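Local coordinates for putative methyltransferase protein (PDB 5BP9), which binds S-adenosyl-L-homocysteine and probably transfers methyl groups from S-adenosylmethionine to an acceptor, at residues R67-Q72 with R230-D235; A52-F57 with P133-V138; S202-L207 with W243-F248. One frame throughout, in Å; residues are numbered along the deposited sequence. Where two conformers were deposited one is given.

Interaction 1: residues R67-Q72 with R230-D235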
loop_
_atom_site.group_PDB
_atom_site.type_symbol
_atom_site.label_atom_id
_atom_site.label_comp_id
_atom_site.label_asym_id
_atom_site.label_seq_id
_atom_site.Cartn_x
_atom_site.Cartn_y
_atom_site.Cartn_z
ATOM N N ARG A 67 10.078 -14.175 -3.710
ATOM C CA ARG A 67 11.211 -13.578 -4.413
ATOM C C ARG A 67 10.736 -12.329 -5.157
ATOM O O ARG A 67 9.638 -12.345 -5.741
ATOM C CB ARG A 67 11.815 -14.581 -5.387
ATOM C CG ARG A 67 12.322 -15.849 -4.688
ATOM C CD ARG A 67 12.588 -17.005 -5.630
ATOM N NE ARG A 67 13.714 -16.732 -6.517
ATOM C CZ ARG A 67 14.083 -17.529 -7.521
ATOM N NH1 ARG A 67 13.401 -18.646 -7.785
ATOM N NH2 ARG A 67 15.118 -17.185 -8.282
ATOM N N VAL A 68 11.587 -11.290 -5.162
ATOM C CA VAL A 68 11.268 -10.001 -5.793
ATOM C C VAL A 68 12.381 -9.609 -6.742
ATOM O O VAL A 68 13.547 -9.537 -6.337
ATOM C CB VAL A 68 11.130 -8.856 -4.768
ATOM C CG1 VAL A 68 10.583 -7.596 -5.425
ATOM C CG2 VAL A 68 10.213 -9.245 -3.635
ATOM N N PHE A 69 12.000 -9.354 -7.987
ATOM C CA PHE A 69 12.904 -8.931 -9.053
ATOM C C PHE A 69 12.563 -7.497 -9.454
ATOM O O PHE A 69 11.457 -7.033 -9.225
ATOM C CB PHE A 69 12.793 -9.845 -10.274
ATOM C CG PHE A 69 13.071 -11.299 -10.008
ATOM C CD1 PHE A 69 12.066 -12.139 -9.560
ATOM C CD2 PHE A 69 14.307 -11.846 -10.314
ATOM C CE1 PHE A 69 12.299 -13.485 -9.337
ATOM C CE2 PHE A 69 14.536 -13.194 -10.119
ATOM C CZ PHE A 69 13.535 -14.002 -9.604
ATOM N N SER A 70 13.513 -6.811 -10.089
ATOM C CA SER A 70 13.321 -5.433 -10.507
ATOM C C SER A 70 14.261 -5.095 -11.638
ATOM O O SER A 70 15.351 -5.659 -11.717
ATOM C CB SER A 70 13.633 -4.534 -9.318
ATOM O OG SER A 70 13.660 -3.168 -9.644
ATOM N N SER A 71 13.862 -4.148 -12.487
ATOM C CA SER A 71 14.804 -3.661 -13.506
ATOM C C SER A 71 15.910 -2.776 -12.898
ATOM O O SER A 71 16.954 -2.610 -13.524
ATOM C CB SER A 71 14.085 -2.917 -14.631
ATOM O OG SER A 71 13.693 -1.634 -14.218
ATOM N N GLN A 72 15.689 -2.242 -11.685
ATOM C CA GLN A 72 16.600 -1.286 -11.019
ATOM C C GLN A 72 17.465 -1.907 -9.909
ATOM O O GLN A 72 18.526 -1.388 -9.586
ATOM C CB GLN A 72 15.804 -0.131 -10.396
ATOM C CG GLN A 72 15.042 0.757 -11.384
ATOM C CD GLN A 72 13.598 0.300 -11.674
ATOM O OE1 GLN A 72 13.004 -0.523 -10.959
ATOM N NE2 GLN A 72 13.031 0.847 -12.729
ATOM N N ARG A 230 8.635 -7.380 -9.868
ATOM C CA ARG A 230 7.889 -8.569 -10.249
ATOM C C ARG A 230 8.224 -9.626 -9.207
ATOM O O ARG A 230 9.349 -9.697 -8.753
ATOM C CB ARG A 230 8.208 -9.041 -11.689
ATOM C CG ARG A 230 9.619 -9.453 -11.922
ATOM C CD ARG A 230 9.881 -9.713 -13.395
ATOM N NE ARG A 230 11.278 -10.078 -13.627
ATOM C CZ ARG A 230 12.306 -9.225 -13.739
ATOM N NH1 ARG A 230 12.145 -7.888 -13.620
ATOM N NH2 ARG A 230 13.525 -9.721 -13.970
HETATM N N MSE A 231 7.240 -10.427 -8.834
HETATM C CA MSE A 231 7.414 -11.407 -7.750
HETATM C C MSE A 231 7.209 -12.803 -8.243
HETATM O O MSE A 231 6.505 -13.057 -9.252
HETATM C CB MSE A 231 6.455 -11.087 -6.605
HETATM C CG MSE A 231 6.851 -9.770 -5.935
HETATM SE SE MSE A 231 5.633 -9.373 -4.433
HETATM C CE MSE A 231 3.964 -9.085 -5.427
ATOM N N GLN A 232 7.892 -13.724 -7.566
ATOM C CA GLN A 232 7.780 -15.155 -7.845
ATOM C C GLN A 232 7.667 -15.910 -6.519
ATOM O O GLN A 232 8.383 -15.599 -5.592
ATOM C CB GLN A 232 8.985 -15.659 -8.643
ATOM C CG GLN A 232 8.974 -17.172 -8.857
ATOM C CD GLN A 232 10.231 -17.701 -9.476
ATOM O OE1 GLN A 232 11.136 -16.958 -9.819
ATOM N NE2 GLN A 232 10.301 -19.015 -9.598
ATOM N N TYR A 233 6.771 -16.894 -6.464
ATOM C CA TYR A 233 6.634 -17.772 -5.295
ATOM C C TYR A 233 6.481 -19.180 -5.811
ATOM O O TYR A 233 5.524 -19.462 -6.526
ATOM C CB TYR A 233 5.418 -17.393 -4.436
ATOM C CG TYR A 233 5.297 -18.280 -3.215
ATOM C CD1 TYR A 233 6.214 -18.178 -2.179
ATOM C CD2 TYR A 233 4.321 -19.272 -3.138
ATOM C CE1 TYR A 233 6.142 -19.032 -1.067
ATOM C CE2 TYR A 233 4.253 -20.137 -2.040
ATOM C CZ TYR A 233 5.158 -19.994 -0.998
ATOM O OH TYR A 233 5.164 -20.822 0.106
ATOM N N LYS A 234 7.445 -20.062 -5.481
ATOM C CA LYS A 234 7.469 -21.419 -6.041
ATOM C C LYS A 234 7.446 -21.263 -7.572
ATOM O O LYS A 234 8.322 -20.578 -8.093
ATOM C CB LYS A 234 6.346 -22.280 -5.436
ATOM C CG LYS A 234 6.500 -22.443 -3.929
ATOM C CD LYS A 234 5.479 -23.404 -3.379
ATOM C CE LYS A 234 5.683 -23.694 -1.907
ATOM N NZ LYS A 234 4.614 -24.578 -1.364
ATOM N N ASP A 235 6.449 -21.824 -8.265
ATOM C CA ASP A 235 6.305 -21.713 -9.714
ATOM C C ASP A 235 5.175 -20.755 -10.114
ATOM O O ASP A 235 4.632 -20.834 -11.228
ATOM C CB ASP A 235 6.111 -23.097 -10.347
ATOM C CG ASP A 235 4.839 -23.802 -9.890
ATOM O OD1 ASP A 235 4.210 -23.369 -8.906
ATOM O OD2 ASP A 235 4.487 -24.825 -10.519
HETATM O O HOH W 1 11.098 -19.811 -6.551
HETATM O O HOH W 2 12.817 -20.846 -10.346
HETATM O O HOH W 3 15.543 -7.955 -13.503
#
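Phe69 and Arg230 form an antiparallel hydrogen-bonded pair, with both side chains on one face of the sheet. The Arg230 guanidinium lies flat over the CB of Phe69, with CZ 3.6 Å from that CB. Arg230 CG sits between the backbone N and the carbonyl carbon (chi1 63°). The chain runs extended to NE and turns there, which brings the group back over Phe69. A water at the guanidinium edge links Arg230 NH2 to Ser70 O.

The Phe69 ring reaches toward Gln232, with Phe69 CE1 3.7 Å from Gln232 OE1. Ring and amide planes are only 17° apart. Arg67 runs alongside Gln232. Gln232 OE1 stands over one guanidinium face, 3.5 Å from Arg67 NH1, at an angle too poor for a hydrogen bond. The polar ends find other partners. Arg67 NE makes a salt bridge with Glu75, and Gln232 NE2 donates to Lys234 O at 2.9 Å. One water links Arg67 NH1 to Lys234 O. Another accepts from Gln232 NE2 and, weakly, Arg67 NH1. On the other face Val68 CG2 touches CG of the selenomethionine Met231 at 4.1 Å. Four backbone bonds join the strands, two at Arg67/Gln232 and two at Phe69/Arg230.

Strand 66-69 lies between strands 76-78 and 226-233 in a four-stranded antiparallel sheet. Strand 236-244 borders 226-233 on its other side. Helix 49-60 packs on Met231, which also touches the bound polyether ETE.

Interaction 2: residues A52-F57 with P133-V138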
loop_
_atom_site.group_PDB
_atom_site.type_symbol
_atom_site.label_atom_id
_atom_site.label_comp_id
_atom_site.label_asym_id
_atom_site.label_seq_id
_atom_site.Cartn_x
_atom_site.Cartn_y
_atom_site.Cartn_z
ATOM N N ALA A 52 -0.233 -16.288 -2.883
ATOM C CA ALA A 52 0.090 -17.708 -2.718
ATOM C C ALA A 52 1.008 -17.933 -1.512
ATOM O O ALA A 52 0.853 -18.927 -0.796
ATOM C CB ALA A 52 0.734 -18.218 -3.982
ATOM N N ALA A 53 1.974 -17.033 -1.301
ATOM C CA ALA A 53 2.863 -17.111 -0.132
ATOM C C ALA A 53 2.105 -16.988 1.179
ATOM O O ALA A 53 2.296 -17.800 2.119
ATOM C CB ALA A 53 3.923 -16.047 -0.199
ATOM N N ILE A 54 1.227 -15.989 1.215
ATOM C CA ILE A 54 0.361 -15.708 2.361
ATOM C C ILE A 54 -0.536 -16.911 2.640
ATOM O O ILE A 54 -0.683 -17.306 3.814
ATOM C CB ILE A 54 -0.467 -14.395 2.114
ATOM C CG1 ILE A 54 0.462 -13.183 2.248
ATOM C CG2 ILE A 54 -1.673 -14.256 3.068
ATOM C CD1 ILE A 54 -0.113 -11.874 1.722
ATOM N N ALA A 55 -1.137 -17.480 1.597
ATOM C CA ALA A 55 -2.022 -18.649 1.760
ATOM C C ALA A 55 -1.277 -19.885 2.252
ATOM O O ALA A 55 -1.758 -20.583 3.163
ATOM C CB ALA A 55 -2.773 -18.921 0.467
ATOM N N ASP A 56 -0.079 -20.133 1.732
ATOM C CA ASP A 56 0.730 -21.241 2.255
ATOM C C ASP A 56 0.994 -21.090 3.744
ATOM O O ASP A 56 0.825 -22.047 4.520
ATOM C CB ASP A 56 2.063 -21.337 1.521
ATOM C CG ASP A 56 2.108 -22.423 0.518
ATOM O OD1 ASP A 56 1.075 -23.088 0.249
ATOM O OD2 ASP A 56 3.221 -22.596 -0.022
ATOM N N PHE A 57 1.409 -19.894 4.149
ATOM C CA PHE A 57 1.733 -19.646 5.542
ATOM C C PHE A 57 0.494 -19.748 6.438
ATOM O O PHE A 57 0.552 -20.293 7.555
ATOM C CB PHE A 57 2.381 -18.276 5.720
ATOM C CG PHE A 57 2.986 -18.072 7.082
ATOM C CD1 PHE A 57 4.241 -18.587 7.380
ATOM C CD2 PHE A 57 2.291 -17.384 8.071
ATOM C CE1 PHE A 57 4.798 -18.412 8.633
ATOM C CE2 PHE A 57 2.848 -17.203 9.323
ATOM C CZ PHE A 57 4.104 -17.717 9.603
ATOM N N PRO A 133 -6.504 -12.432 -5.040
ATOM C CA PRO A 133 -7.619 -13.264 -4.562
ATOM C C PRO A 133 -7.252 -14.114 -3.365
ATOM O O PRO A 133 -8.079 -14.296 -2.456
ATOM C CB PRO A 133 -7.971 -14.131 -5.769
ATOM C CG PRO A 133 -6.723 -14.157 -6.580
ATOM C CD PRO A 133 -6.077 -12.823 -6.388
ATOM N N LEU A 134 -6.025 -14.614 -3.332
ATOM C CA LEU A 134 -5.588 -15.468 -2.244
ATOM C C LEU A 134 -5.376 -14.667 -0.947
ATOM O O LEU A 134 -5.590 -15.191 0.157
ATOM C CB LEU A 134 -4.338 -16.261 -2.650
ATOM C CG LEU A 134 -4.583 -17.345 -3.702
ATOM C CD1 LEU A 134 -3.294 -17.832 -4.341
ATOM C CD2 LEU A 134 -5.365 -18.498 -3.091
ATOM N N SER A 135 -4.972 -13.396 -1.064
ATOM C CA SER A 135 -4.868 -12.526 0.096
ATOM C C SER A 135 -6.238 -12.280 0.706
ATOM O O SER A 135 -6.391 -12.359 1.923
ATOM C CB SER A 135 -4.193 -11.213 -0.264
ATOM O OG SER A 135 -2.860 -11.424 -0.724
ATOM N N VAL A 136 -7.227 -12.008 -0.135
ATOM C CA VAL A 136 -8.596 -11.812 0.344
ATOM C C VAL A 136 -9.152 -13.075 1.016
ATOM O O VAL A 136 -9.795 -12.973 2.090
ATOM C CB VAL A 136 -9.501 -11.261 -0.778
ATOM C CG1 VAL A 136 -10.977 -11.272 -0.388
ATOM C CG2 VAL A 136 -9.040 -9.861 -1.193
ATOM N N GLU A 137 -8.846 -14.252 0.445
ATOM C CA GLU A 137 -9.210 -15.546 1.062
ATOM C C GLU A 137 -8.704 -15.613 2.478
ATOM O O GLU A 137 -9.452 -15.902 3.399
ATOM C CB GLU A 137 -8.592 -16.737 0.282
ATOM C CG GLU A 137 -8.475 -18.073 1.036
ATOM C CD GLU A 137 -7.915 -19.201 0.178
ATOM O OE1 GLU A 137 -7.018 -19.919 0.684
ATOM O OE2 GLU A 137 -8.378 -19.335 -0.988
ATOM N N VAL A 138 -7.411 -15.371 2.635
ATOM C CA VAL A 138 -6.767 -15.433 3.934
ATOM C C VAL A 138 -7.349 -14.434 4.910
ATOM O O VAL A 138 -7.626 -14.795 6.052
ATOM C CB VAL A 138 -5.231 -15.309 3.811
ATOM C CG1 VAL A 138 -4.539 -15.071 5.166
ATOM C CG2 VAL A 138 -4.690 -16.564 3.133
#
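Val138 packs against Ile54 and Ala55 where helix 133-142 runs beside helix 49-60. The axes of the two short segments approach to 8.2 Å, and their directions differ by 31°. Val138 has CG1 anti to its backbone N (chi1 168°), and both of its methyls are used. CG1 meets CG2 of Ile54 at 3.6 Å. CG2 of Val138 rests on the backbone of the other helix, 3.7 Å from Ala55 CA. The small side chain of Ala55 lets this branch come close to the main chain.

Ile54 splits its two branches between two partners. Its CG2 goes to Val138. Its CG1 stands beside the backbone N (chi1 -73°) and carries CD1 to the Ser135 OG, 3.7 Å away. That hydroxyl is hydrogen-bonded to Ser132 OG. One helical turn before Val138, Leu134 sends CD1 over the start of the 52-57 segment. This methyl lies 3.7 Å from Ala52 N and 4.1 Å from Ala52 CB. The CB of Leu134 approaches Ala55 CB more loosely, at 4.4 Å.

Ser135 lies near Asp130, which binds S-adenosyl-L-homocysteine at the end of strand 125-130. The contact therefore lies close to the cofactor site, with helix 49-60 packed alongside.

Methyl groups do most of the work within these segments. Polar links run to residues just outside the 52-57 segment: Glu137 OE1 bonds His59 NE2, and Leu134 N makes a weak bond to Asp48 OD2. With no directional bonds between the segments, van der Waals fit probably sets the packing, and Glu137-His59 adds a polar link between the two helices.

Interaction 3: residues S202-L207 with W243-F248. With ETE (2-{2-[2-2-(methoxy-ethoxy)-ethoxy]-ethoxy}-ethanol), chain B.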
loop_
_atom_site.group_PDB
_atom_site.type_symbol
_atom_site.label_atom_id
_atom_site.label_comp_id
_atom_site.label_asym_id
_atom_site.label_seq_id
_atom_site.Cartn_x
_atom_site.Cartn_y
_atom_site.Cartn_z
ATOM N N SER A 202 8.963 6.764 1.146
ATOM C CA SER A 202 10.414 6.897 1.341
ATOM C C SER A 202 10.989 7.768 0.244
ATOM O O SER A 202 10.521 7.699 -0.892
ATOM C CB SER A 202 11.122 5.527 1.277
ATOM O OG SER A 202 10.798 4.721 2.367
ATOM N N ASP A 203 11.996 8.586 0.583
ATOM C CA ASP A 203 12.828 9.260 -0.428
ATOM C C ASP A 203 13.986 8.356 -0.808
ATOM O O ASP A 203 14.911 8.181 -0.019
ATOM C CB ASP A 203 13.362 10.609 0.107
ATOM C CG ASP A 203 14.041 11.420 -0.955
ATOM O OD1 ASP A 203 14.179 10.905 -2.106
ATOM O OD2 ASP A 203 14.412 12.586 -0.635
ATOM N N LEU A 204 13.940 7.779 -2.002
ATOM C CA LEU A 204 14.990 6.853 -2.456
ATOM C C LEU A 204 16.199 7.511 -3.091
ATOM O O LEU A 204 17.044 6.804 -3.611
ATOM C CB LEU A 204 14.428 5.815 -3.458
ATOM C CG LEU A 204 13.313 4.902 -2.934
ATOM C CD1 LEU A 204 13.089 3.794 -3.962
ATOM C CD2 LEU A 204 13.603 4.341 -1.538
ATOM N N ARG A 205 16.314 8.843 -3.018
ATOM C CA ARG A 205 17.402 9.544 -3.701
ATOM C C ARG A 205 18.762 8.938 -3.372
ATOM O O ARG A 205 19.588 8.768 -4.258
ATOM C CB ARG A 205 17.382 11.033 -3.336
ATOM C CG ARG A 205 18.454 11.859 -4.026
ATOM C CD ARG A 205 18.392 13.309 -3.585
ATOM N NE ARG A 205 17.320 14.028 -4.255
ATOM C CZ ARG A 205 17.417 14.510 -5.485
ATOM N NH1 ARG A 205 18.536 14.342 -6.174
ATOM N NH2 ARG A 205 16.397 15.153 -6.031
ATOM N N TYR A 206 18.979 8.619 -2.098
ATOM C CA TYR A 206 20.273 8.094 -1.626
ATOM C C TYR A 206 20.759 6.855 -2.409
ATOM O O TYR A 206 21.982 6.626 -2.529
ATOM C CB TYR A 206 20.212 7.825 -0.104
ATOM C CG TYR A 206 19.436 6.574 0.285
ATOM C CD1 TYR A 206 18.048 6.587 0.396
ATOM C CD2 TYR A 206 20.096 5.372 0.531
ATOM C CE1 TYR A 206 17.340 5.439 0.742
ATOM C CE2 TYR A 206 19.399 4.225 0.870
ATOM C CZ TYR A 206 18.024 4.265 0.975
ATOM O OH TYR A 206 17.347 3.122 1.323
ATOM N N LEU A 207 19.817 6.047 -2.915
ATOM C CA LEU A 207 20.154 4.849 -3.712
ATOM C C LEU A 207 20.681 5.152 -5.120
ATOM O O LEU A 207 21.385 4.331 -5.717
ATOM C CB LEU A 207 18.935 3.925 -3.822
ATOM C CG LEU A 207 18.453 3.326 -2.495
ATOM C CD1 LEU A 207 17.161 2.582 -2.747
ATOM C CD2 LEU A 207 19.495 2.390 -1.875
ATOM N N TRP A 243 5.773 0.500 -9.060
ATOM C CA TRP A 243 5.659 0.701 -7.617
ATOM C C TRP A 243 6.321 2.041 -7.307
ATOM O O TRP A 243 7.521 2.175 -7.403
ATOM C CB TRP A 243 6.284 -0.466 -6.827
ATOM C CG TRP A 243 5.779 -0.646 -5.420
ATOM C CD1 TRP A 243 6.511 -0.617 -4.257
ATOM C CD2 TRP A 243 4.441 -0.975 -5.041
ATOM N NE1 TRP A 243 5.694 -0.870 -3.184
ATOM C CE2 TRP A 243 4.420 -1.092 -3.630
ATOM C CE3 TRP A 243 3.267 -1.184 -5.751
ATOM C CZ2 TRP A 243 3.253 -1.409 -2.923
ATOM C CZ3 TRP A 243 2.108 -1.476 -5.062
ATOM C CH2 TRP A 243 2.103 -1.583 -3.654
ATOM N N LEU A 244 5.507 3.027 -6.943
ATOM C CA LEU A 244 5.999 4.376 -6.701
ATOM C C LEU A 244 6.465 4.572 -5.269
ATOM O O LEU A 244 5.716 4.328 -4.304
ATOM C CB LEU A 244 4.889 5.384 -6.977
ATOM C CG LEU A 244 5.215 6.875 -6.751
ATOM C CD1 LEU A 244 6.252 7.395 -7.735
ATOM C CD2 LEU A 244 3.929 7.685 -6.831
ATOM N N TYR A 245 7.705 5.031 -5.128
ATOM C CA TYR A 245 8.196 5.652 -3.889
ATOM C C TYR A 245 8.241 7.147 -4.145
ATOM O O TYR A 245 8.559 7.563 -5.243
ATOM C CB TYR A 245 9.602 5.142 -3.530
ATOM C CG TYR A 245 9.650 3.670 -3.227
ATOM C CD1 TYR A 245 9.638 2.737 -4.260
ATOM C CD2 TYR A 245 9.701 3.214 -1.931
ATOM C CE1 TYR A 245 9.650 1.380 -3.999
ATOM C CE2 TYR A 245 9.722 1.849 -1.654
ATOM C CZ TYR A 245 9.695 0.935 -2.692
ATOM O OH TYR A 245 9.707 -0.430 -2.432
ATOM N N ILE A 246 7.882 7.949 -3.155
ATOM C CA ILE A 246 7.786 9.382 -3.389
ATOM C C ILE A 246 8.275 10.123 -2.149
ATOM O O ILE A 246 7.877 9.824 -1.009
ATOM C CB ILE A 246 6.352 9.781 -3.812
ATOM C CG1 ILE A 246 6.286 11.242 -4.270
ATOM C CG2 ILE A 246 5.341 9.512 -2.694
ATOM C CD1 ILE A 246 4.985 11.603 -4.943
ATOM N N ASP A 247 9.177 11.071 -2.375
ATOM C CA ASP A 247 9.637 11.952 -1.278
ATOM C C ASP A 247 8.557 12.949 -0.890
ATOM O O ASP A 247 7.662 13.252 -1.703
ATOM C CB ASP A 247 10.944 12.662 -1.690
ATOM C CG ASP A 247 10.724 13.708 -2.736
ATOM O OD1 ASP A 247 10.764 13.382 -3.921
ATOM O OD2 ASP A 247 10.436 14.867 -2.374
ATOM N N PHE A 248 8.637 13.469 0.342
ATOM C CA PHE A 248 7.557 14.321 0.848
ATOM C C PHE A 248 7.340 15.594 0.006
ATOM O O PHE A 248 6.187 16.000 -0.221
ATOM C CB PHE A 248 7.761 14.719 2.327
ATOM C CG PHE A 248 6.653 15.607 2.842
ATOM C CD1 PHE A 248 5.426 15.060 3.197
ATOM C CD2 PHE A 248 6.787 16.986 2.857
ATOM C CE1 PHE A 248 4.389 15.863 3.624
ATOM C CE2 PHE A 248 5.751 17.792 3.270
ATOM C CZ PHE A 248 4.552 17.237 3.650
HETATM O OH2 ETE B . 0.093 -5.414 -8.817
HETATM C C12 ETE B . 0.701 -6.247 -7.835
HETATM C C22 ETE B . 1.288 -5.306 -6.802
HETATM O OH3 ETE B . 1.829 -6.030 -5.705
HETATM C C13 ETE B . 3.422 -5.912 -3.899
HETATM C C23 ETE B . 2.429 -5.146 -4.759
HETATM O OH4 ETE B . 4.048 -5.031 -2.965
HETATM C C14 ETE B . 6.331 -4.555 -3.522
HETATM C C24 ETE B . 5.398 -5.366 -2.634
HETATM O OH5 ETE B . 7.658 -5.073 -3.445
HETATM C C15 ETE B . 9.827 -4.537 -2.496
HETATM C C25 ETE B . 8.339 -4.731 -2.230
HETATM O OH6 ETE B . 10.580 -5.001 -1.371
HETATM C C26 ETE B . 11.892 -5.456 -1.701
#
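Tyr245 and Asp247 meet Leu204 and Asp203 just beyond the end of strand 236-244. Trp243, still in the strand, turns to the ligands instead. One face of its indole lies against the bound ETE, with CZ3 3.7 Å from C23, and it also touches S-adenosyl-L-homocysteine. Tyr245 OH lies at the edge of the indole, near its plane. The carbonyl O of Leu244 accepts from Ser171 OG and Asn169 ND2.

Tyr245 carries the apolar part of the contact. Its CG lies anti to the carbonyl carbon (chi1 -64°), which turns the ring under Leu204. Leu204 CD1 sits over the ring face in a CH-pi contact, 3.9 Å from the Tyr245 centroid and 26° off the normal. Ser202 CB comes to the ring edge, 4.2 Å from Tyr245 CD2.

Ser202 ends strand 195-202 of the seven-stranded mixed sheet. The strand order 3-2-1-4-5-7-6 is that of the Rossmann-like class I methyltransferases. Tyr245 follows a strand of the separate antiparallel sheet, so the two sheets are joined here.

At Ile246 the side chain turns away and touches Met180. Its backbone O comes within 3.4 Å of Ser202 O, both being acceptors. Tyr273 OH bonds this Ile246 O.

Asp247 lies side by side with Asp203. Asp247 CB is 3.4 Å from Asp203 CG, and the carboxylate planes differ by 39°. The like charges, with Asp203 OD1 and Asp247 OD1 4.6 Å apart, are probably eased by their donors. Asp203 OD1 accepts from Arg205 N at 3.1 Å, an Asx turn, and bonds Tyr224 OH. Asp247 OD1 bonds Tyr223 OH and Thr250 OG1. Asp247 is the N-cap of helix 248-257, its side chain capping a backbone N just past the segment. Phe248 begins that helix, its ring touching Ala275.

Overall arrangement
From the N terminus, helix 49-60 opens interaction 2 and the strand after it opens interaction 1. Interaction 2 closes first, at 133-138, joining the N-terminal helix to the Rossmann-like domain. Interaction 3 then opens at 202-207. Interaction 1 closes at 230-235 and interaction 3 at 243-248. Interaction 1 thus crosses both others, while interactions 2 and 3 follow in series. Interactions 1 and 2 touch: Lys234 NZ makes a salt bridge with Asp56 OD2, and Tyr233 packs on Ala53. Interactions 1 and 3 share the antiparallel sheet through neighbouring strands 226-233 and 236-244. Interaction 3 ties the end of 236-244 to the loop after strand 195-202 of the seven-stranded sheet.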